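PDB 4IUP: sawadee homeodomain homolog 1 from Arabidopsis thaliana, which binds methylated histone H3 tails through its SAWADEE domain and acts with RNA polymerase IV in RNA-directed DNA methylation. Local coordinates for residues S20-Y25 and L33-R38; V71-L76 and G92-I97; C109-R114 and L124-I129. The protein carries 2 engineered substitutions. All blocks are in the same frame, centred on the assembly; numbering follows the deposited sequence.

Contact 1: residues S20-Y25 and L33-R38; sequences SSFLTY and LEVRVR. With CVM (cymal-4), chain E.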
loop_
_atom_site.group_PDB
_atom_site.type_symbol
_atom_site.label_atom_id
_atom_site.label_comp_id
_atom_site.label_asym_id
_atom_site.label_seq_id
_atom_site.Cartn_x
_atom_site.Cartn_y
_atom_site.Cartn_z
ATOM N N SER A 20 9.678 -9.118 -6.628
ATOM C CA SER A 20 10.160 -9.537 -7.944
ATOM C C SER A 20 9.984 -11.053 -8.127
ATOM O O SER A 20 9.558 -11.523 -9.191
ATOM C CB SER A 20 11.628 -9.127 -8.119
ATOM O OG SER A 20 12.149 -9.629 -9.335
ATOM N N SER A 21 10.311 -11.811 -7.085
ATOM C CA SER A 21 10.114 -13.255 -7.092
ATOM C C SER A 21 10.150 -13.844 -5.685
ATOM O O SER A 21 10.562 -13.181 -4.724
ATOM C CB SER A 21 11.159 -13.942 -7.981
ATOM O OG SER A 21 12.469 -13.767 -7.471
ATOM N N PHE A 22 9.716 -15.098 -5.593
ATOM C CA PHE A 22 9.707 -15.865 -4.356
ATOM C C PHE A 22 10.752 -16.969 -4.471
ATOM O O PHE A 22 10.796 -17.693 -5.470
ATOM C CB PHE A 22 8.315 -16.463 -4.129
ATOM C CG PHE A 22 7.219 -15.431 -4.006
ATOM C CD1 PHE A 22 6.622 -14.885 -5.144
ATOM C CD2 PHE A 22 6.771 -15.017 -2.751
ATOM C CE1 PHE A 22 5.601 -13.935 -5.034
ATOM C CE2 PHE A 22 5.746 -14.068 -2.632
ATOM C CZ PHE A 22 5.165 -13.524 -3.774
ATOM N N LEU A 23 11.590 -17.099 -3.446
ATOM C CA LEU A 23 12.764 -17.973 -3.520
ATOM C C LEU A 23 12.592 -19.317 -2.814
ATOM O O LEU A 23 13.017 -20.363 -3.326
ATOM C CB LEU A 23 13.991 -17.242 -2.959
ATOM C CG LEU A 23 14.344 -15.893 -3.603
ATOM C CD1 LEU A 23 15.459 -15.230 -2.824
ATOM C CD2 LEU A 23 14.733 -16.036 -5.069
ATOM N N THR A 24 11.982 -19.282 -1.633
ATOM C CA THR A 24 11.820 -20.469 -0.804
ATOM C C THR A 24 10.805 -20.177 0.301
ATOM O O THR A 24 10.230 -19.085 0.354
ATOM C CB THR A 24 13.193 -20.996 -0.248
ATOM O OG1 THR A 24 13.005 -22.217 0.483
ATOM C CG2 THR A 24 13.890 -19.965 0.630
ATOM N N TYR A 25 10.554 -21.168 1.148
ATOM C CA TYR A 25 9.655 -20.999 2.276
ATOM C C TYR A 25 10.248 -21.680 3.511
ATOM O O TYR A 25 11.198 -22.462 3.412
ATOM C CB TYR A 25 8.255 -21.553 1.950
ATOM C CG TYR A 25 8.162 -23.059 2.043
ATOM C CD1 TYR A 25 8.497 -23.869 0.953
ATOM C CD2 TYR A 25 7.762 -23.676 3.230
ATOM C CE1 TYR A 25 8.426 -25.258 1.046
ATOM C CE2 TYR A 25 7.690 -25.061 3.330
ATOM C CZ TYR A 25 8.020 -25.842 2.239
ATOM O OH TYR A 25 7.944 -27.213 2.349
ATOM N N LEU A 33 3.839 -19.868 8.571
ATOM C CA LEU A 33 4.473 -20.024 7.299
ATOM C C LEU A 33 5.042 -18.700 6.777
ATOM O O LEU A 33 4.355 -17.729 6.715
ATOM C CB LEU A 33 3.475 -20.611 6.307
ATOM C CG LEU A 33 3.892 -20.823 4.867
ATOM C CD1 LEU A 33 4.716 -22.093 4.718
ATOM C CD2 LEU A 33 2.698 -20.860 3.917
ATOM N N GLU A 34 6.311 -18.712 6.411
ATOM C CA GLU A 34 6.966 -17.540 5.836
ATOM C C GLU A 34 7.556 -17.891 4.473
ATOM O O GLU A 34 7.939 -19.038 4.235
ATOM C CB GLU A 34 8.066 -17.014 6.762
ATOM C CG GLU A 34 7.563 -16.447 8.102
ATOM C CD GLU A 34 8.674 -15.812 8.944
ATOM O OE1 GLU A 34 9.860 -16.133 8.726
ATOM O OE2 GLU A 34 8.356 -14.986 9.832
ATOM N N VAL A 35 7.613 -16.906 3.581
ATOM C CA VAL A 35 8.291 -17.066 2.296
ATOM C C VAL A 35 9.469 -16.101 2.214
ATOM O O VAL A 35 9.429 -15.016 2.795
ATOM C CB VAL A 35 7.350 -16.856 1.074
ATOM C CG1 VAL A 35 6.456 -18.063 0.872
ATOM C CG2 VAL A 35 6.507 -15.568 1.212
ATOM N N ARG A 36 10.516 -16.507 1.508
ATOM C CA ARG A 36 11.654 -15.627 1.266
ATOM C C ARG A 36 11.447 -14.907 -0.055
ATOM O O ARG A 36 11.307 -15.545 -1.105
ATOM C CB ARG A 36 12.965 -16.413 1.272
ATOM C CG ARG A 36 14.215 -15.544 1.139
ATOM C CD ARG A 36 15.345 -16.108 1.973
ATOM N NE ARG A 36 16.592 -15.353 1.852
ATOM C CZ ARG A 36 16.976 -14.372 2.670
ATOM N NH1 ARG A 36 16.203 -13.979 3.678
ATOM N NH2 ARG A 36 18.145 -13.774 2.473
ATOM N N VAL A 37 11.408 -13.576 -0.006
ATOM C CA VAL A 37 11.110 -12.797 -1.207
ATOM C C VAL A 37 12.308 -12.004 -1.694
ATOM O O VAL A 37 13.140 -11.561 -0.903
ATOM C CB VAL A 37 9.890 -11.847 -1.024
ATOM C CG1 VAL A 37 8.603 -12.650 -0.835
ATOM C CG2 VAL A 37 10.105 -10.885 0.134
ATOM N N ARG A 38 12.385 -11.841 -3.008
ATOM C CA ARG A 38 13.346 -10.940 -3.617
ATOM C C ARG A 38 12.567 -9.725 -4.087
ATOM O O ARG A 38 11.553 -9.864 -4.770
ATOM C CB ARG A 38 14.060 -11.618 -4.788
ATOM C CG ARG A 38 15.057 -10.714 -5.513
ATOM C CD ARG A 38 16.149 -11.530 -6.176
ATOM N NE ARG A 38 17.047 -12.117 -5.187
ATOM C CZ ARG A 38 17.776 -13.211 -5.386
ATOM N NH1 ARG A 38 17.718 -13.860 -6.544
ATOM N NH2 ARG A 38 18.561 -13.661 -4.418
HETATM C C1 CVM E . -0.699 -15.685 -1.339
HETATM C C2 CVM E . 0.819 -15.550 -1.337
HETATM C C3 CVM E . 1.404 -16.013 -2.667
HETATM C C4 CVM E . 2.566 -16.984 -2.433
HETATM C C6 CVM E . 3.327 -17.368 -3.717
HETATM C C7 CVM E . 3.222 -18.886 -3.949
HETATM C C8 CVM E . 3.648 -19.309 -5.371
HETATM C C9 CVM E . 4.453 -18.223 -6.106
HETATM C C10 CVM E . 3.699 -16.883 -6.181
HETATM C C11 CVM E . 2.815 -16.611 -4.955
HETATM O O12 CVM E . -1.266 -14.398 -1.627
HETATM C C13 CVM E . -2.058 -13.850 -0.538
HETATM O O14 CVM E . -2.242 -14.732 0.616
HETATM C C15 CVM E . -2.927 -14.066 1.722
HETATM C C16 CVM E . -4.288 -13.467 1.310
HETATM C C17 CVM E . -4.291 -12.747 -0.054
HETATM C C18 CVM E . -3.428 -13.461 -1.109
HETATM C C19 CVM E . -3.147 -15.046 2.889
HETATM O O20 CVM E . -3.246 -16.389 2.401
HETATM O O21 CVM E . -5.637 -12.643 -0.539
HETATM O O22 CVM E . -3.246 -12.608 -2.244
HETATM O O23 CVM E . -4.680 -12.508 2.301
#
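S20-Y25 and L33-R38 run antiparallel, their axes at 150°, joined first by backbone hydrogen bonds. R38 N donates a hydrogen bond to S21 O, L23 N to R36 O and R36 N to T24 O, all at 2.8 Å. R38 O is gripped twice, by S20 N at 2.7 Å and by S21 N at a longer 3.3 Å, so two residues of one strand face one of the other.

Apolar contacts gather on the face that carries F22, Y25, V35 and V37. With CG anti to its carbonyl carbon (chi1 -61°), F22 lies beside V37, both pointing the same way, and its CD2 meets V37 CG1 at 3.6 Å; V35 CG2 comes to the ring edge near its plane. The cyclohexyl ring of cymal-4 lies over one face of F22, C6 above the ring centre, and F22 CD1 approaches C10 at 3.7 Å. Farther along, Y25 CD2 touches L33 CD1.

Charged groups lie apart from this cluster. R38, on the face opposite F22, has L23 CD1 over one face of its guanidinium, 3.8 Å from NH2, while D47 forms a salt bridge with that nitrogen. E34 OE1 pairs in a salt bridge with R26.

The pairing is a beta hairpin with a classic beta bulge at S20-S21, and F22 is one of the residues lining the cymal-4 pocket.

Contact 2: residues V71-L76 and G92-I97; sequences VNVGDL and GHVMNI. Engineered in segment 92-97: M95 (natural residue Leu).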
loop_
_atom_site.group_PDB
_atom_site.type_symbol
_atom_site.label_atom_id
_atom_site.label_comp_id
_atom_site.label_asym_id
_atom_site.label_seq_id
_atom_site.Cartn_x
_atom_site.Cartn_y
_atom_site.Cartn_z
ATOM N N VAL A 71 -12.688 5.844 -4.999
ATOM C CA VAL A 71 -12.056 5.952 -3.687
ATOM C C VAL A 71 -13.072 6.561 -2.718
ATOM O O VAL A 71 -13.584 7.659 -2.956
ATOM C CB VAL A 71 -10.772 6.814 -3.739
ATOM C CG1 VAL A 71 -10.089 6.863 -2.383
ATOM C CG2 VAL A 71 -9.815 6.280 -4.802
ATOM N N ASN A 72 -13.360 5.838 -1.638
ATOM C CA ASN A 72 -14.367 6.260 -0.667
ATOM C C ASN A 72 -13.839 6.269 0.760
ATOM O O ASN A 72 -12.888 5.553 1.077
ATOM C CB ASN A 72 -15.589 5.346 -0.754
ATOM C CG ASN A 72 -16.314 5.470 -2.081
ATOM O OD1 ASN A 72 -16.789 6.551 -2.446
ATOM N ND2 ASN A 72 -16.410 4.363 -2.807
ATOM N N VAL A 73 -14.451 7.100 1.604
ATOM C CA VAL A 73 -14.203 7.085 3.044
ATOM C C VAL A 73 -14.341 5.646 3.550
ATOM O O VAL A 73 -15.283 4.935 3.176
ATOM C CB VAL A 73 -15.177 8.039 3.799
ATOM C CG1 VAL A 73 -15.103 7.826 5.314
ATOM C CG2 VAL A 73 -14.871 9.498 3.455
ATOM N N GLY A 74 -13.376 5.216 4.363
ATOM C CA GLY A 74 -13.322 3.834 4.855
ATOM C C GLY A 74 -12.395 2.912 4.069
ATOM O O GLY A 74 -12.001 1.855 4.567
ATOM N N ASP A 75 -12.040 3.303 2.845
ATOM C CA ASP A 75 -11.191 2.467 1.994
ATOM C C ASP A 75 -9.780 2.325 2.537
ATOM O O ASP A 75 -9.176 3.297 3.011
ATOM C CB ASP A 75 -11.107 3.018 0.563
ATOM C CG ASP A 75 -12.353 2.736 -0.261
ATOM O OD1 ASP A 75 -13.281 2.044 0.223
ATOM O OD2 ASP A 75 -12.395 3.210 -1.413
ATOM N N LEU A 76 -9.264 1.104 2.463
ATOM C CA LEU A 76 -7.849 0.850 2.707
ATOM C C LEU A 76 -7.053 1.237 1.461
ATOM O O LEU A 76 -7.376 0.801 0.351
ATOM C CB LEU A 76 -7.623 -0.629 3.057
ATOM C CG LEU A 76 -6.179 -1.140 3.142
ATOM C CD1 LEU A 76 -5.468 -0.553 4.363
ATOM C CD2 LEU A 76 -6.168 -2.665 3.183
ATOM N N GLY A 92 -3.090 3.008 4.999
ATOM C CA GLY A 92 -3.894 4.013 5.677
ATOM C C GLY A 92 -5.348 3.832 5.297
ATOM O O GLY A 92 -5.664 3.089 4.364
ATOM N N HIS A 93 -6.237 4.500 6.020
ATOM C CA HIS A 93 -7.650 4.485 5.671
ATOM C C HIS A 93 -8.113 5.893 5.368
ATOM O O HIS A 93 -7.741 6.829 6.066
ATOM C CB HIS A 93 -8.486 3.862 6.791
ATOM C CG HIS A 93 -8.299 2.383 6.917
ATOM N ND1 HIS A 93 -7.327 1.822 7.716
ATOM C CD2 HIS A 93 -8.938 1.350 6.317
ATOM C CE1 HIS A 93 -7.386 0.505 7.618
ATOM N NE2 HIS A 93 -8.352 0.193 6.771
ATOM N N VAL A 94 -8.923 6.043 4.326
ATOM C CA VAL A 94 -9.451 7.354 3.958
ATOM C C VAL A 94 -10.477 7.789 5.002
ATOM O O VAL A 94 -11.441 7.064 5.263
ATOM C CB VAL A 94 -10.106 7.336 2.563
ATOM C CG1 VAL A 94 -10.664 8.716 2.220
ATOM C CG2 VAL A 94 -9.100 6.878 1.498
HETATM N N MSE A 95 -10.258 8.965 5.594
HETATM C CA MSE A 95 -11.125 9.494 6.654
HETATM C C MSE A 95 -12.097 10.547 6.132
HETATM O O MSE A 95 -13.209 10.693 6.645
HETATM C CB MSE A 95 -10.289 10.115 7.781
HETATM C CG MSE A 95 -9.192 9.220 8.334
HETATM SE SE MSE A 95 -9.845 7.473 8.923
HETATM C CE MSE A 95 -10.922 8.060 10.449
ATOM N N ASN A 96 -11.659 11.281 5.113
ATOM C CA ASN A 96 -12.388 12.434 4.596
ATOM C C ASN A 96 -11.920 12.689 3.177
ATOM O O ASN A 96 -10.747 12.475 2.870
ATOM C CB ASN A 96 -12.089 13.662 5.465
ATOM C CG ASN A 96 -12.750 14.915 4.955
ATOM O OD1 ASN A 96 -12.118 15.737 4.286
ATOM N ND2 ASN A 96 -14.035 15.070 5.255
ATOM N N ILE A 97 -12.832 13.137 2.315
ATOM C CA ILE A 97 -12.475 13.523 0.948
ATOM C C ILE A 97 -13.049 14.898 0.622
ATOM O O ILE A 97 -14.265 15.104 0.688
ATOM C CB ILE A 97 -12.965 12.495 -0.105
ATOM C CG1 ILE A 97 -12.481 11.086 0.241
ATOM C CG2 ILE A 97 -12.500 12.891 -1.520
ATOM C CD1 ILE A 97 -13.164 9.986 -0.548
#
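V94 turns its side chain into the loop V71-L76 and makes the tight half of the contact. Its CB packs on N72 O at 3.6 Å, and CG2 meets V71 CG1, the two side chains crossing at about a right angle. I97 reaches in beside it: chi1 (-54°) sets CG1 anti to the carbonyl carbon, and an extended chi2 (167°) carries CD1 to 3.4 Å from V71 O. Two backbone bonds bracket V94, from G74 N to V94 O at 2.8 Å, nearly straight, and from V94 N to D75 O at 3.1 Å. The loop is braced internally by D75 OD2, which receives N72 N from above the carboxylate plane.

The looser, more exposed side belongs to V73, L76 and H93. V73 rests its methyls on M95 O, while the engineered selenomethionine M95 itself points away. L76 CD1 lies over a face of the H93 imidazole in a CH-pi contact, 4.2 Å from the ring centroid, and G74 O is at the ring edge. An alanine in place of H93 would probably leave L76 CD1 without its aromatic platform and uncover G74 O.

The N72-D75 turn is a type II beta turn, with G74 at its third position, laid against strand 86-98 just before strand 76-83 begins.

Contact 3: residues C109-R114 and L124-I129; sequences CVFLVR and LGLERI. With ZN (zinc ion), chain D.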
loop_
_atom_site.group_PDB
_atom_site.type_symbol
_atom_site.label_atom_id
_atom_site.label_comp_id
_atom_site.label_asym_id
_atom_site.label_seq_id
_atom_site.Cartn_x
_atom_site.Cartn_y
_atom_site.Cartn_z
ATOM N N CYS A 109 -8.679 16.297 -5.943
ATOM C CA CYS A 109 -9.367 15.938 -4.707
ATOM C C CYS A 109 -8.333 15.738 -3.596
ATOM O O CYS A 109 -7.173 15.367 -3.869
ATOM C CB CYS A 109 -10.221 14.678 -4.893
ATOM S SG CYS A 109 -11.528 14.848 -6.138
ATOM N N VAL A 110 -8.737 16.019 -2.358
ATOM C CA VAL A 110 -7.847 15.871 -1.202
ATOM C C VAL A 110 -8.361 14.758 -0.285
ATOM O O VAL A 110 -9.486 14.815 0.212
ATOM C CB VAL A 110 -7.693 17.198 -0.405
ATOM C CG1 VAL A 110 -6.725 17.021 0.767
ATOM C CG2 VAL A 110 -7.215 18.329 -1.311
ATOM N N PHE A 111 -7.518 13.754 -0.068
ATOM C CA PHE A 111 -7.884 12.582 0.713
ATOM C C PHE A 111 -7.149 12.645 2.040
ATOM O O PHE A 111 -5.919 12.572 2.074
ATOM C CB PHE A 111 -7.518 11.295 -0.042
ATOM C CG PHE A 111 -8.123 11.206 -1.427
ATOM C CD1 PHE A 111 -9.343 10.560 -1.631
ATOM C CD2 PHE A 111 -7.469 11.768 -2.524
ATOM C CE1 PHE A 111 -9.912 10.482 -2.906
ATOM C CE2 PHE A 111 -8.027 11.703 -3.806
ATOM C CZ PHE A 111 -9.251 11.050 -3.998
ATOM N N LEU A 112 -7.895 12.815 3.127
ATOM C CA LEU A 112 -7.295 12.745 4.456
ATOM C C LEU A 112 -7.186 11.270 4.830
ATOM O O LEU A 112 -8.196 10.557 4.885
ATOM C CB LEU A 112 -8.122 13.521 5.487
ATOM C CG LEU A 112 -7.630 13.475 6.943
ATOM C CD1 LEU A 112 -6.416 14.363 7.135
ATOM C CD2 LEU A 112 -8.749 13.870 7.903
ATOM N N VAL A 113 -5.961 10.804 5.053
ATOM C CA VAL A 113 -5.751 9.409 5.424
ATOM C C VAL A 113 -5.253 9.313 6.854
ATOM O O VAL A 113 -4.589 10.224 7.349
ATOM C CB VAL A 113 -4.804 8.639 4.434
ATOM C CG1 VAL A 113 -5.242 8.854 2.983
ATOM C CG2 VAL A 113 -3.335 9.028 4.614
ATOM N N ARG A 114 -5.618 8.223 7.521
ATOM C CA ARG A 114 -5.077 7.908 8.829
ATOM C C ARG A 114 -4.247 6.645 8.701
ATOM O O ARG A 114 -4.760 5.589 8.314
ATOM C CB ARG A 114 -6.197 7.699 9.843
ATOM C CG ARG A 114 -5.700 7.419 11.255
ATOM C CD ARG A 114 -6.869 7.326 12.228
ATOM N NE ARG A 114 -7.534 8.615 12.416
ATOM C CZ ARG A 114 -8.451 8.854 13.352
ATOM N NH1 ARG A 114 -8.815 7.897 14.197
ATOM N NH2 ARG A 114 -9.006 10.054 13.444
ATOM N N LEU A 124 -3.493 13.772 1.465
ATOM C CA LEU A 124 -2.800 13.283 0.274
ATOM C C LEU A 124 -3.621 13.496 -0.990
ATOM O O LEU A 124 -4.857 13.490 -0.959
ATOM C CB LEU A 124 -2.456 11.792 0.417
ATOM C CG LEU A 124 -1.464 11.390 1.523
ATOM C CD1 LEU A 124 -1.326 9.882 1.591
ATOM C CD2 LEU A 124 -0.110 12.029 1.294
ATOM N N GLY A 125 -2.924 13.686 -2.104
ATOM C CA GLY A 125 -3.570 13.703 -3.406
ATOM C C GLY A 125 -3.642 12.293 -3.971
ATOM O O GLY A 125 -3.000 11.354 -3.454
ATOM N N LEU A 126 -4.414 12.145 -5.042
ATOM C CA LEU A 126 -4.572 10.853 -5.701
ATOM C C LEU A 126 -3.219 10.278 -6.143
ATOM O O LEU A 126 -3.035 9.060 -6.186
ATOM C CB LEU A 126 -5.518 10.965 -6.907
ATOM C CG LEU A 126 -6.059 9.630 -7.443
ATOM C CD1 LEU A 126 -6.950 8.960 -6.402
ATOM C CD2 LEU A 126 -6.806 9.837 -8.759
ATOM N N GLU A 127 -2.277 11.162 -6.448
ATOM C CA GLU A 127 -0.970 10.757 -6.977
ATOM C C GLU A 127 -0.060 10.087 -5.935
ATOM O O GLU A 127 1.025 9.616 -6.272
ATOM C CB GLU A 127 -0.267 11.952 -7.643
ATOM C CG GLU A 127 0.399 12.964 -6.687
ATOM C CD GLU A 127 -0.572 13.869 -5.930
ATOM O OE1 GLU A 127 -1.767 13.955 -6.297
ATOM O OE2 GLU A 127 -0.118 14.515 -4.956
ATOM N N ARG A 128 -0.496 10.060 -4.676
ATOM C CA ARG A 128 0.267 9.418 -3.604
ATOM C C ARG A 128 -0.471 8.254 -2.943
ATOM O O ARG A 128 -0.050 7.755 -1.905
ATOM C CB ARG A 128 0.695 10.447 -2.547
ATOM C CG ARG A 128 1.674 11.475 -3.095
ATOM C CD ARG A 128 2.536 12.148 -2.034
ATOM N NE ARG A 128 3.510 13.006 -2.707
ATOM C CZ ARG A 128 4.686 13.392 -2.213
ATOM N NH1 ARG A 128 5.080 13.023 -0.996
ATOM N NH2 ARG A 128 5.469 14.167 -2.954
ATOM N N ILE A 129 -1.573 7.820 -3.542
ATOM C CA ILE A 129 -2.342 6.720 -2.975
ATOM C C ILE A 129 -2.673 5.655 -4.028
ATOM O O ILE A 129 -2.889 5.974 -5.200
ATOM C CB ILE A 129 -3.617 7.216 -2.225
ATOM C CG1 ILE A 129 -4.596 7.921 -3.171
ATOM C CG2 ILE A 129 -3.247 8.142 -1.042
ATOM C CD1 ILE A 129 -5.893 8.367 -2.481
HETATM ZN ZN ZN D . -10.697 13.709 -7.997
HETATM O O HOH W 1 -5.749 14.443 -5.931
#
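F111 presents one ring face to I129, whose CD1 stands 3.7 Å above the plane, offset toward the rim, in a CH-pi contact; the two side chains meet at about a right angle. I129 CG1 lies between its backbone N and carbonyl carbon (chi1 63°), and the extended chi2 (177°) carries CD1 out over the ring. At the ring edge, in plane, lies L124 O, 3.5 Å from F111 CD2. L126 CD1 touches F111 CE2 and CZ, both at 3.9 Å, so the ring is bordered by three residues of the opposite segment.

The backbones join through an antiparallel hydrogen-bonded pair: F111 N donates to L124 O and L124 N to F111 O, each at 2.8 Å. L124 O thus receives an N-H while touching the ring edge. Next to this pair, V113 CG2 packs on L124 CD1 at 3.7 Å, again with side chains at about a right angle.

Toward the metal, a water bridges the segments, accepting from L126 N and donating to C109 O at 2.7 Å. C109 SG binds the zinc ion at 2.3 Å.

The chemistry therefore changes from strand 110-115 back into the loop before it: a buried apolar core around F111 gives way to a water bridge and then a zinc-thiolate bond, which ties C109 to H102 and C107 of its own loop and to C68 of the loop after strand 56-62.

How the contacts relate
Contact 1 is a surface hairpin on the opposite side of the chain's centre from contacts 2 and 3, its nearest atoms about 17 Å from contact 2 and about 19 Å from contact 3. All three reach one antiparallel sheet within the SAWADEE domain. Contacts 2 and 3 share a boundary: strands 86-98 and 110-115 are sheet neighbours, M95 and N96 both face L112 in a classic beta bulge, and V71 packs on F111. Contact 3 is buried and largely apolar, with a zinc ligand at one end; contact 2 is partly buried, a turn on a strand; contact 1 sets an exposed arginine, R38, on one face and a cymal-4-contacting aromatic, F22, on the other.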